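Local coordinates for antifreeze protein (Leucosporidium, PDB 3UYU) that binds the surface of ice crystals and inhibits their growth, conferring freeze tolerance on an Arctic yeast with low thermal hysteresis activity, at residues V6-A11 against E186-A191; S12-L17 against A81-N86; A85-A90 against R206-T211; V195-G200 against A218-P223. The protein carries 2 engineered substitutions. All blocks are in the same frame, centred on the assembly; numbering follows the deposited sequence.

Contact 1: V6-A11 against E186-A191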
loop_
_atom_site.group_PDB
_atom_site.type_symbol
_atom_site.label_atom_id
_atom_site.label_comp_id
_atom_site.label_asym_id
_atom_site.label_seq_id
_atom_site.Cartn_x
_atom_site.Cartn_y
_atom_site.Cartn_z
ATOM N N VAL A 6 8.399 -11.545 -5.172
ATOM C CA VAL A 6 7.447 -10.521 -5.651
ATOM C C VAL A 6 6.688 -9.899 -4.472
ATOM O O VAL A 6 5.961 -10.597 -3.723
ATOM C CB VAL A 6 6.450 -11.175 -6.648
ATOM C CG1 VAL A 6 5.367 -10.162 -7.084
ATOM C CG2 VAL A 6 7.211 -11.721 -7.862
ATOM N N GLU A 7 6.804 -8.572 -4.329
ATOM C CA GLU A 7 6.276 -7.864 -3.199
ATOM C C GLU A 7 4.792 -7.586 -3.414
ATOM O O GLU A 7 4.384 -6.935 -4.390
ATOM C CB GLU A 7 7.060 -6.525 -3.023
ATOM C CG GLU A 7 6.488 -5.639 -1.974
ATOM C CD GLU A 7 6.420 -6.358 -0.606
ATOM O OE1 GLU A 7 7.480 -6.946 -0.232
ATOM O OE2 GLU A 7 5.350 -6.398 0.079
ATOM N N LEU A 8 3.985 -8.108 -2.504
ATOM C CA LEU A 8 2.505 -8.010 -2.674
ATOM C C LEU A 8 1.849 -6.829 -1.954
ATOM O O LEU A 8 0.689 -6.527 -2.243
ATOM C CB LEU A 8 1.815 -9.318 -2.215
ATOM C CG LEU A 8 2.369 -10.563 -2.879
ATOM C CD1 LEU A 8 1.621 -11.764 -2.167
ATOM C CD2 LEU A 8 2.081 -10.573 -4.375
ATOM N N GLY A 9 2.547 -6.181 -0.982
ATOM C CA GLY A 9 1.875 -5.093 -0.305
ATOM C C GLY A 9 0.640 -5.559 0.425
ATOM O O GLY A 9 0.597 -6.707 1.036
ATOM N N VAL A 10 -0.423 -4.784 0.302
ATOM C CA VAL A 10 -1.603 -5.039 1.016
ATOM C C VAL A 10 -2.283 -6.301 0.427
ATOM O O VAL A 10 -3.146 -6.878 1.082
ATOM C CB VAL A 10 -2.571 -3.787 0.910
ATOM C CG1 VAL A 10 -3.907 -4.040 1.604
ATOM C CG2 VAL A 10 -1.892 -2.597 1.659
ATOM N N ALA A 11 -1.903 -6.698 -0.793
ATOM C CA ALA A 11 -2.540 -7.839 -1.388
ATOM C C ALA A 11 -2.150 -9.139 -0.664
ATOM O O ALA A 11 -2.836 -10.156 -0.843
ATOM C CB ALA A 11 -2.228 -7.930 -2.873
ATOM N N GLU A 186 -0.175 -24.801 -5.888
ATOM C CA GLU A 186 0.628 -24.124 -4.829
ATOM C C GLU A 186 1.211 -22.820 -5.431
ATOM O O GLU A 186 1.888 -22.873 -6.445
ATOM C CB GLU A 186 1.840 -24.983 -4.404
ATOM C CG GLU A 186 1.466 -26.238 -3.666
ATOM C CD GLU A 186 1.213 -26.033 -2.162
ATOM O OE1 GLU A 186 1.899 -25.217 -1.546
ATOM O OE2 GLU A 186 0.325 -26.735 -1.599
ATOM N N GLY A 187 0.999 -21.712 -4.728
ATOM C CA GLY A 187 1.659 -20.463 -5.175
ATOM C C GLY A 187 0.691 -19.293 -5.224
ATOM O O GLY A 187 -0.522 -19.395 -4.979
ATOM N N VAL A 188 1.293 -18.143 -5.567
ATOM C CA VAL A 188 0.570 -16.894 -5.814
ATOM C C VAL A 188 0.209 -16.767 -7.288
ATOM O O VAL A 188 1.098 -16.815 -8.152
ATOM C CB VAL A 188 1.432 -15.694 -5.354
ATOM C CG1 VAL A 188 0.683 -14.380 -5.627
ATOM C CG2 VAL A 188 1.731 -15.772 -3.904
ATOM N N LEU A 189 -1.075 -16.705 -7.621
ATOM C CA LEU A 189 -1.509 -16.487 -9.007
ATOM C C LEU A 189 -1.771 -15.010 -9.273
ATOM O O LEU A 189 -2.622 -14.446 -8.601
ATOM C CB LEU A 189 -2.797 -17.272 -9.196
ATOM C CG LEU A 189 -3.230 -17.806 -10.523
ATOM C CD1 LEU A 189 -2.050 -18.423 -11.384
ATOM C CD2 LEU A 189 -4.243 -18.914 -10.143
ATOM N N LEU A 190 -0.939 -14.408 -10.145
ATOM C CA LEU A 190 -1.119 -12.985 -10.556
ATOM C C LEU A 190 -1.649 -13.088 -11.992
ATOM O O LEU A 190 -0.869 -13.204 -12.973
ATOM C CB LEU A 190 0.219 -12.243 -10.506
ATOM C CG LEU A 190 0.844 -12.101 -9.092
ATOM C CD1 LEU A 190 2.374 -11.888 -9.208
ATOM C CD2 LEU A 190 0.234 -10.968 -8.479
ATOM N N ALA A 191 -2.983 -13.054 -12.091
ATOM C CA ALA A 191 -3.720 -13.241 -13.368
ATOM C C ALA A 191 -4.200 -11.935 -13.959
ATOM O O ALA A 191 -4.777 -11.120 -13.253
ATOM C CB ALA A 191 -4.921 -14.115 -13.119
#
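The N-terminal arm of a right-handed beta-helix lies beside strand 188-191 of the coil, and Val6 and Leu8 of the arm meet Leu190 and Val188 of the strand. The backbones stay well apart, with Val6 CA 9.4 Å from Val188 CA, so side chains alone bridge the space. Val6 and Leu190 reach toward each other tip to tip. The touching methyls are Val6 CG1 and Leu190 CD1, 4.1 Å apart. Val6 CG1 is trans to the main-chain nitrogen (chi1 175°), and this swings that branch out to the leucine. Two residues on, Leu8 sends CD2 to Val188 CG1 at 4.2 Å. No hydrogen bond crosses between the segments, so the join is purely apolar.

The arm has its own polar fastening. Gly9 N donates to Glu7 OE2 over 3.0 Å, with an N-H...O angle of 161°. The donor meets the anti side of the carboxylate oxygen and stands 22° out of its plane. Ala11 N bonds to Leu8 O at 3.0 Å as a short 3-10 segment begins. On the other side, Gly187 sits where the chain turns a corner into the strand. A side chain there would press on the carbonyl oxygen of Glu186.

Val6 also packs on Ala90 and Gln93 of helix 76-96, and Leu8 on Arg206. The arm thus bridges the helix and the coil wall. This fits the ice-binding protein fold, a right-handed beta-helix with a long helix running alongside.

Contact 2: S12-L17 against A81-N86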
loop_
_atom_site.group_PDB
_atom_site.type_symbol
_atom_site.label_atom_id
_atom_site.label_comp_id
_atom_site.label_asym_id
_atom_site.label_seq_id
_atom_site.Cartn_x
_atom_site.Cartn_y
_atom_site.Cartn_z
ATOM N N SER A 12 -1.129 -9.119 0.166
ATOM C CA SER A 12 -0.835 -10.304 0.989
ATOM C C SER A 12 -1.867 -10.464 2.109
ATOM O O SER A 12 -1.770 -11.460 2.846
ATOM C CB SER A 12 0.608 -10.272 1.558
ATOM O OG SER A 12 0.691 -9.331 2.540
ATOM N N ASN A 13 -2.862 -9.580 2.218
ATOM C CA ASN A 13 -3.896 -9.757 3.238
ATOM C C ASN A 13 -5.127 -10.429 2.671
ATOM O O ASN A 13 -6.189 -10.457 3.348
ATOM C CB ASN A 13 -4.318 -8.384 3.819
ATOM C CG ASN A 13 -3.122 -7.625 4.452
ATOM O OD1 ASN A 13 -2.000 -8.181 4.645
ATOM N ND2 ASN A 13 -3.336 -6.355 4.750
ATOM N N PHE A 14 -5.010 -10.928 1.429
ATOM C CA PHE A 14 -6.194 -11.531 0.743
ATOM C C PHE A 14 -5.882 -12.929 0.231
ATOM O O PHE A 14 -4.867 -13.182 -0.461
ATOM C CB PHE A 14 -6.672 -10.644 -0.462
ATOM C CG PHE A 14 -7.331 -9.360 -0.055
ATOM C CD1 PHE A 14 -6.555 -8.230 0.308
ATOM C CD2 PHE A 14 -8.733 -9.280 0.038
ATOM C CE1 PHE A 14 -7.170 -7.075 0.752
ATOM C CE2 PHE A 14 -9.344 -8.134 0.461
ATOM C CZ PHE A 14 -8.530 -6.995 0.869
ATOM N N ALA A 15 -6.869 -13.796 0.473
ATOM C CA ALA A 15 -6.882 -15.053 -0.282
ATOM C C ALA A 15 -7.272 -14.945 -1.739
ATOM O O ALA A 15 -6.707 -15.614 -2.580
ATOM C CB ALA A 15 -7.816 -16.053 0.441
ATOM N N ILE A 16 -8.272 -14.098 -2.006
ATOM C CA ILE A 16 -8.736 -13.857 -3.363
ATOM C C ILE A 16 -9.019 -12.344 -3.465
ATOM O O ILE A 16 -9.679 -11.782 -2.575
ATOM C CB ILE A 16 -10.070 -14.624 -3.632
ATOM C CG1 ILE A 16 -9.880 -16.125 -3.432
ATOM C CG2 ILE A 16 -10.476 -14.431 -5.083
ATOM C CD1 ILE A 16 -11.185 -16.912 -3.646
ATOM N N LEU A 17 -8.471 -11.722 -4.498
ATOM C CA LEU A 17 -8.742 -10.320 -4.795
ATOM C C LEU A 17 -9.001 -10.193 -6.270
ATOM O O LEU A 17 -8.257 -10.719 -7.048
ATOM C CB LEU A 17 -7.530 -9.447 -4.388
ATOM C CG LEU A 17 -7.723 -7.914 -4.503
ATOM C CD1 LEU A 17 -8.710 -7.393 -3.459
ATOM C CD2 LEU A 17 -6.364 -7.264 -4.251
ATOM N N ALA A 81 -8.666 -0.266 -2.597
ATOM C CA ALA A 81 -7.899 0.397 -3.630
ATOM C C ALA A 81 -6.414 0.157 -3.522
ATOM O O ALA A 81 -5.757 -0.078 -4.564
ATOM C CB ALA A 81 -8.235 1.944 -3.632
ATOM N N ALA A 82 -5.921 0.158 -2.285
ATOM C CA ALA A 82 -4.510 -0.088 -2.059
ATOM C C ALA A 82 -4.189 -1.558 -2.363
ATOM O O ALA A 82 -3.182 -1.855 -2.999
ATOM C CB ALA A 82 -4.118 0.243 -0.637
ATOM N N ALA A 83 -5.070 -2.473 -1.944
ATOM C CA ALA A 83 -4.812 -3.915 -2.248
ATOM C C ALA A 83 -4.753 -4.198 -3.747
ATOM O O ALA A 83 -3.805 -4.848 -4.234
ATOM C CB ALA A 83 -5.930 -4.779 -1.605
ATOM N N VAL A 84 -5.707 -3.623 -4.516
ATOM C CA VAL A 84 -5.738 -3.835 -5.987
ATOM C C VAL A 84 -4.529 -3.118 -6.659
ATOM O O VAL A 84 -3.831 -3.705 -7.484
ATOM C CB VAL A 84 -7.077 -3.290 -6.526
ATOM C CG1 VAL A 84 -7.066 -3.115 -8.048
ATOM C CG2 VAL A 84 -8.165 -4.265 -6.120
ATOM N N ALA A 85 -4.211 -1.875 -6.212
ATOM C CA ALA A 85 -3.035 -1.198 -6.819
ATOM C C ALA A 85 -1.762 -1.987 -6.565
ATOM O O ALA A 85 -0.946 -2.146 -7.426
ATOM C CB ALA A 85 -2.863 0.210 -6.254
ATOM N N ASN A 86 -1.610 -2.447 -5.322
ATOM C CA ASN A 86 -0.456 -3.246 -4.964
ATOM C C ASN A 86 -0.362 -4.604 -5.766
ATOM O O ASN A 86 0.745 -4.997 -6.188
ATOM C CB ASN A 86 -0.436 -3.499 -3.466
ATOM C CG ASN A 86 -0.056 -2.269 -2.625
ATOM O OD1 ASN A 86 0.267 -1.140 -3.163
ATOM N ND2 ASN A 86 -0.102 -2.432 -1.367
#
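Strand residue Leu17 and helix residue Val84 bring the two backbones nearest, with Leu17 CA 7.2 Å from Val84 CA. Leu17 reaches the helix with one branch. Leu17 CG lies opposite the main-chain nitrogen (chi1 -174°), and Leu17 CD2 reaches the helix backbone, 3.5 Å from Ala83 C. Leu17 CD2 also lies 3.7 Å from Ala83 CB. Leu17 CD2 passes Val84 CG2 at 4.0 Å, where the two side chains cross obliquely. The other branch turns back on its own segment. Leu17 CD1 sits over the centre of the Phe14 ring, 3.9 Å above its plane. Phe14 in turn approaches Ala83 obliquely, with Phe14 CE1 3.5 Å from Ala83 CB. The small alanine therefore takes a leucine methyl and a ring carbon together. With an alanine in place of Leu17, both methyls go, which would probably leave a gap between Ala83, Val84 and the Phe14 ring.

Phe14 O accepts a hydrogen bond from Arg206 NH1. Along the helix, Ala82 packs on Val10 of the second subunit. A helix laid on the wall of a right-handed beta-helix, with apolar side chains filling the seam, is the build of this ice-binding family.

Contact 3: A85-A90 against R206-T211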
loop_
_atom_site.group_PDB
_atom_site.type_symbol
_atom_site.label_atom_id
_atom_site.label_comp_id
_atom_site.label_asym_id
_atom_site.label_seq_id
_atom_site.Cartn_x
_atom_site.Cartn_y
_atom_site.Cartn_z
ATOM N N ALA A 85 -4.211 -1.875 -6.212
ATOM C CA ALA A 85 -3.035 -1.198 -6.819
ATOM C C ALA A 85 -1.762 -1.987 -6.565
ATOM O O ALA A 85 -0.946 -2.146 -7.426
ATOM C CB ALA A 85 -2.863 0.210 -6.254
ATOM N N ASN A 86 -1.610 -2.447 -5.322
ATOM C CA ASN A 86 -0.456 -3.246 -4.964
ATOM C C ASN A 86 -0.362 -4.604 -5.766
ATOM O O ASN A 86 0.745 -4.997 -6.188
ATOM C CB ASN A 86 -0.436 -3.499 -3.466
ATOM C CG ASN A 86 -0.056 -2.269 -2.625
ATOM O OD1 ASN A 86 0.267 -1.140 -3.163
ATOM N ND2 ASN A 86 -0.102 -2.432 -1.367
ATOM N N ALA A 87 -1.530 -5.219 -5.992
ATOM C CA ALA A 87 -1.573 -6.437 -6.778
ATOM C C ALA A 87 -1.186 -6.173 -8.221
ATOM O O ALA A 87 -0.445 -6.984 -8.815
ATOM C CB ALA A 87 -2.941 -7.096 -6.662
ATOM N N GLU A 88 -1.535 -5.014 -8.793
ATOM C CA GLU A 88 -1.109 -4.642 -10.168
ATOM C C GLU A 88 0.427 -4.410 -10.211
ATOM O O GLU A 88 1.113 -4.791 -11.188
ATOM C CB GLU A 88 -1.811 -3.322 -10.586
ATOM C CG GLU A 88 -2.569 -3.208 -11.803
ATOM C CD GLU A 88 -3.978 -3.469 -11.411
ATOM O OE1 GLU A 88 -4.935 -2.649 -11.608
ATOM O OE2 GLU A 88 -4.073 -4.530 -10.803
ATOM N N THR A 89 0.966 -3.722 -9.177
ATOM C CA THR A 89 2.394 -3.468 -9.108
ATOM C C THR A 89 3.133 -4.841 -9.063
ATOM O O THR A 89 4.124 -5.014 -9.725
ATOM C CB THR A 89 2.689 -2.604 -7.877
ATOM O OG1 THR A 89 2.060 -1.329 -8.110
ATOM C CG2 THR A 89 4.207 -2.486 -7.628
ATOM N N ALA A 90 2.619 -5.791 -8.299
ATOM C CA ALA A 90 3.180 -7.156 -8.272
ATOM C C ALA A 90 3.139 -7.870 -9.603
ATOM O O ALA A 90 4.142 -8.477 -10.008
ATOM C CB ALA A 90 2.493 -8.001 -7.167
ATOM N N ARG A 206 -2.587 -17.655 -3.014
ATOM C CA ARG A 206 -3.571 -16.628 -3.216
ATOM C C ARG A 206 -3.897 -16.494 -4.707
ATOM O O ARG A 206 -3.095 -16.881 -5.560
ATOM C CB ARG A 206 -2.984 -15.256 -2.818
ATOM C CG ARG A 206 -2.366 -15.197 -1.512
ATOM C CD ARG A 206 -1.665 -13.771 -1.607
ATOM N NE ARG A 206 -0.761 -13.904 -0.547
ATOM C CZ ARG A 206 -1.142 -13.874 0.710
ATOM N NH1 ARG A 206 -2.448 -13.678 1.044
ATOM N NH2 ARG A 206 -0.262 -14.035 1.673
ATOM N N VAL A 207 -5.078 -15.912 -4.976
ATOM C CA VAL A 207 -5.556 -15.648 -6.328
ATOM C C VAL A 207 -5.808 -14.135 -6.496
ATOM O O VAL A 207 -6.649 -13.589 -5.820
ATOM C CB VAL A 207 -6.828 -16.447 -6.659
ATOM C CG1 VAL A 207 -7.277 -16.197 -8.100
ATOM C CG2 VAL A 207 -6.548 -17.970 -6.452
ATOM N N LEU A 208 -5.043 -13.539 -7.397
ATOM C CA LEU A 208 -5.091 -12.061 -7.589
ATOM C C LEU A 208 -5.425 -11.861 -9.044
ATOM O O LEU A 208 -4.576 -12.070 -9.865
ATOM C CB LEU A 208 -3.754 -11.441 -7.197
ATOM C CG LEU A 208 -3.243 -11.786 -5.738
ATOM C CD1 LEU A 208 -1.914 -11.134 -5.456
ATOM C CD2 LEU A 208 -4.180 -11.225 -4.682
ATOM N N SER A 209 -6.663 -11.438 -9.361
ATOM C CA SER A 209 -7.020 -11.318 -10.779
ATOM C C SER A 209 -7.435 -9.904 -11.156
ATOM O O SER A 209 -8.208 -9.294 -10.399
ATOM C CB SER A 209 -8.235 -12.227 -11.054
ATOM O OG SER A 209 -8.775 -11.908 -12.355
ATOM N N GLN A 210 -6.995 -9.440 -12.331
ATOM C CA GLN A 210 -7.477 -8.118 -12.882
ATOM C C GLN A 210 -8.856 -8.128 -13.520
ATOM O O GLN A 210 -9.404 -7.056 -13.927
ATOM C CB GLN A 210 -6.464 -7.580 -13.851
ATOM C CG GLN A 210 -5.201 -7.195 -13.052
ATOM C CD GLN A 210 -4.076 -6.532 -13.843
ATOM O OE1 GLN A 210 -4.306 -5.806 -14.824
ATOM N NE2 GLN A 210 -2.847 -6.784 -13.408
ATOM N N THR A 211 -9.485 -9.298 -13.519
ATOM C CA THR A 211 -10.920 -9.382 -13.918
ATOM C C THR A 211 -11.679 -10.195 -12.897
ATOM O O THR A 211 -11.920 -9.731 -11.814
ATOM C CB THR A 211 -11.106 -9.843 -15.423
ATOM O OG1 THR A 211 -10.647 -11.182 -15.617
ATOM C CG2 THR A 211 -10.359 -8.995 -16.394
#
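Glu88 of the helix and Gln210, just after strand 202-209, make the close part of this contact, and Ala87 with Leu208 makes the looser one. The carboxylate of Glu88 stacks on the amide of Gln210, with planes 28° apart. Glu88 OE2 lies 3.6 Å from Gln210 CD and 3.7 Å from Gln210 NE2. Glu88 CG is 3.9 Å from Gln210 NE2. Glu88 bends at chi2 (95°) to bring its carboxylate over the amide, while Gln210 is extended beyond CG.

The apolar pair touches more lightly. Ala87 CB and Leu208 CD1 are 4.3 Å apart, although Ala87 CA and Leu208 CA are only 6.7 Å apart. Leu208 is buried, whereas Ala87, Glu88 and Gln210 are partly exposed. A glycerol, probably from the crystallisation liquor, lies beside Glu88 and marks the open side.

Glu88 OE1 forms a salt bridge with Lys19. With an alanine at Glu88, the carboxylate is gone, which would probably leave Lys19 without its mate and one face of the Gln210 amide uncovered. At the end of the strand, Thr211 N donates to Ser209 OG at 2.9 Å in an ST turn, and Arg193 O also bonds this hydroxyl.

Helix and coil are held here by an apolar touch at Leu208 and a carboxylate-amide stack at Gln210, with no hydrogen bond between the segments. The glutamate charge is likely to be balanced mainly by Lys19.

Contact 4: V195-G200 against A218-P223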
loop_
_atom_site.group_PDB
_atom_site.type_symbol
_atom_site.label_atom_id
_atom_site.label_comp_id
_atom_site.label_asym_id
_atom_site.label_seq_id
_atom_site.Cartn_x
_atom_site.Cartn_y
_atom_site.Cartn_z
ATOM N N VAL A 195 -9.803 -16.258 -13.834
ATOM C CA VAL A 195 -9.322 -17.506 -13.145
ATOM C C VAL A 195 -10.527 -18.328 -12.756
ATOM O O VAL A 195 -11.459 -17.825 -12.092
ATOM C CB VAL A 195 -8.538 -17.160 -11.854
ATOM C CG1 VAL A 195 -8.015 -18.465 -11.154
ATOM C CG2 VAL A 195 -7.344 -16.270 -12.157
ATOM N N THR A 196 -10.503 -19.626 -13.138
ATOM C CA THR A 196 -11.543 -20.579 -12.717
ATOM C C THR A 196 -10.898 -21.710 -11.950
ATOM O O THR A 196 -9.973 -22.322 -12.494
ATOM C CB THR A 196 -12.187 -21.202 -13.958
ATOM O OG1 THR A 196 -12.742 -20.126 -14.746
ATOM C CG2 THR A 196 -13.346 -22.173 -13.586
ATOM N N LEU A 197 -11.403 -21.935 -10.750
ATOM C CA LEU A 197 -10.966 -23.097 -9.989
ATOM C C LEU A 197 -12.100 -24.107 -10.151
ATOM O O LEU A 197 -13.161 -23.915 -9.560
ATOM C CB LEU A 197 -10.673 -22.797 -8.507
ATOM C CG LEU A 197 -9.501 -21.820 -8.206
ATOM C CD1 LEU A 197 -9.178 -22.056 -6.699
ATOM C CD2 LEU A 197 -8.314 -21.697 -9.105
ATOM N N GLN A 198 -11.866 -25.116 -10.978
ATOM C CA GLN A 198 -12.946 -26.067 -11.294
ATOM C C GLN A 198 -13.266 -27.008 -10.121
ATOM O O GLN A 198 -12.503 -27.189 -9.165
ATOM C CB GLN A 198 -12.690 -26.822 -12.618
ATOM C CG GLN A 198 -12.542 -25.892 -13.916
ATOM C CD GLN A 198 -12.322 -26.632 -15.215
ATOM O OE1 GLN A 198 -11.628 -27.633 -15.284
ATOM N NE2 GLN A 198 -12.888 -26.112 -16.283
ATOM N N THR A 199 -14.419 -27.656 -10.269
ATOM C CA THR A 199 -15.016 -28.438 -9.196
ATOM C C THR A 199 -14.060 -29.286 -8.375
ATOM O O THR A 199 -13.323 -30.166 -8.894
ATOM C CB THR A 199 -16.370 -29.125 -9.587
ATOM O OG1 THR A 199 -16.663 -30.311 -8.860
ATOM C CG2 THR A 199 -16.754 -28.927 -10.997
ATOM N N GLY A 200 -14.050 -28.904 -7.095
ATOM C CA GLY A 200 -13.286 -29.608 -6.008
ATOM C C GLY A 200 -11.760 -29.458 -6.107
ATOM O O GLY A 200 -11.007 -30.224 -5.466
ATOM N N ALA A 218 -14.602 -25.013 -4.446
ATOM C CA ALA A 218 -13.116 -24.965 -4.493
ATOM C C ALA A 218 -12.565 -24.496 -3.157
ATOM O O ALA A 218 -13.239 -23.764 -2.398
ATOM C CB ALA A 218 -12.640 -24.028 -5.568
ATOM N N THR A 219 -11.339 -24.924 -2.860
ATOM C CA THR A 219 -10.669 -24.592 -1.617
ATOM C C THR A 219 -9.478 -23.684 -1.913
ATOM O O THR A 219 -8.713 -23.958 -2.852
ATOM C CB THR A 219 -10.161 -25.886 -1.021
ATOM O OG1 THR A 219 -11.332 -26.639 -0.586
ATOM C CG2 THR A 219 -9.213 -25.666 0.115
ATOM N N VAL A 220 -9.384 -22.600 -1.126
ATOM C CA VAL A 220 -8.200 -21.719 -1.175
ATOM C C VAL A 220 -7.719 -21.480 0.237
ATOM O O VAL A 220 -8.483 -20.960 1.045
ATOM C CB VAL A 220 -8.531 -20.332 -1.828
ATOM C CG1 VAL A 220 -7.233 -19.450 -1.765
ATOM C CG2 VAL A 220 -8.957 -20.541 -3.257
ATOM N N ASN A 221 -6.479 -21.914 0.559
ATOM C CA ASN A 221 -5.918 -21.661 1.893
ATOM C C ASN A 221 -4.775 -20.702 1.744
ATOM O O ASN A 221 -3.745 -21.028 1.158
ATOM C CB ASN A 221 -5.411 -22.994 2.550
ATOM C CG ASN A 221 -6.534 -23.983 2.779
ATOM O OD1 ASN A 221 -6.304 -25.230 2.659
ATOM N ND2 ASN A 221 -7.707 -23.513 3.111
ATOM N N SER A 222 -4.978 -19.472 2.298
ATOM C CA SER A 222 -3.924 -18.411 2.209
ATOM C C SER A 222 -3.182 -18.363 3.547
ATOM O O SER A 222 -3.708 -18.783 4.562
ATOM C CB SER A 222 -4.581 -17.053 1.783
ATOM O OG SER A 222 -5.321 -16.548 2.895
ATOM N N PRO A 223 -1.933 -17.870 3.552
ATOM C CA PRO A 223 -1.146 -17.633 4.793
ATOM C C PRO A 223 -1.857 -16.708 5.817
ATOM O O PRO A 223 -2.601 -15.757 5.484
ATOM C CB PRO A 223 0.110 -16.941 4.240
ATOM C CG PRO A 223 0.243 -17.499 2.853
ATOM C CD PRO A 223 -1.213 -17.467 2.345
#
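Leu197 and Ala218 supply the closest apolar contact, Leu197 CB to Ala218 CB at 3.7 Å. Leu197 CD1 goes on to Val220 CG2 at 3.8 Å, and the two side chains cross at about a right angle. Leu197 CD1 also lies 4.1 Å from Ala218 CB. With CG trans to the carbonyl carbon (chi1 -64°), Leu197 extends over Ala218 toward Val220. In Val220 it is CG2, the branch beside the main-chain nitrogen, that does the touching.

Side chain also meets backbone. Ala218 CB comes within 4.0 Å of Leu197 O, and Leu197 CD1 within 4.3 Å of Thr219 O.

Polar bonding runs to other neighbours, and none crosses between the segments. Leu197 is backbone hydrogen-bonded to Ala214, an inferred ice-binding site. Ala218 N bonds to Ser28 OG, and Gln198 O to Ser201 OG.

Strand 195-197 belongs to the sheet that holds the inferred ice-binding residues Thr45, Ser127 and Ala214. Strand 219-221 lies in another wall of the beta-helix. The side chains that meet here are all hydrocarbon, so dispersion and the burial of Leu197, Ala218 and Val220 join the two walls at this point.

In the fold
From the N terminus, the arm 6-11 opens contact 1 and the next residues, 12-17, open contact 2. Contact 2 closes first, on helix 76-96 at 81-86, and falls wholly within the span of contact 1. Contact 3 starts from the same helix, sharing Ala85 and Asn86 with contact 2. Contact 1 then closes at 186-191, so contacts 1 and 3 cross. Contact 4 opens at 195-200. It crosses contact 3, which closes at 206-211, and itself ends at 218-223. Strand 202-209 lies between 16-18 and 188-191 as a parallel neighbour of both. Contacts 1 to 3 tie arm and helix to the coil, and contact 4 ties two walls inside it.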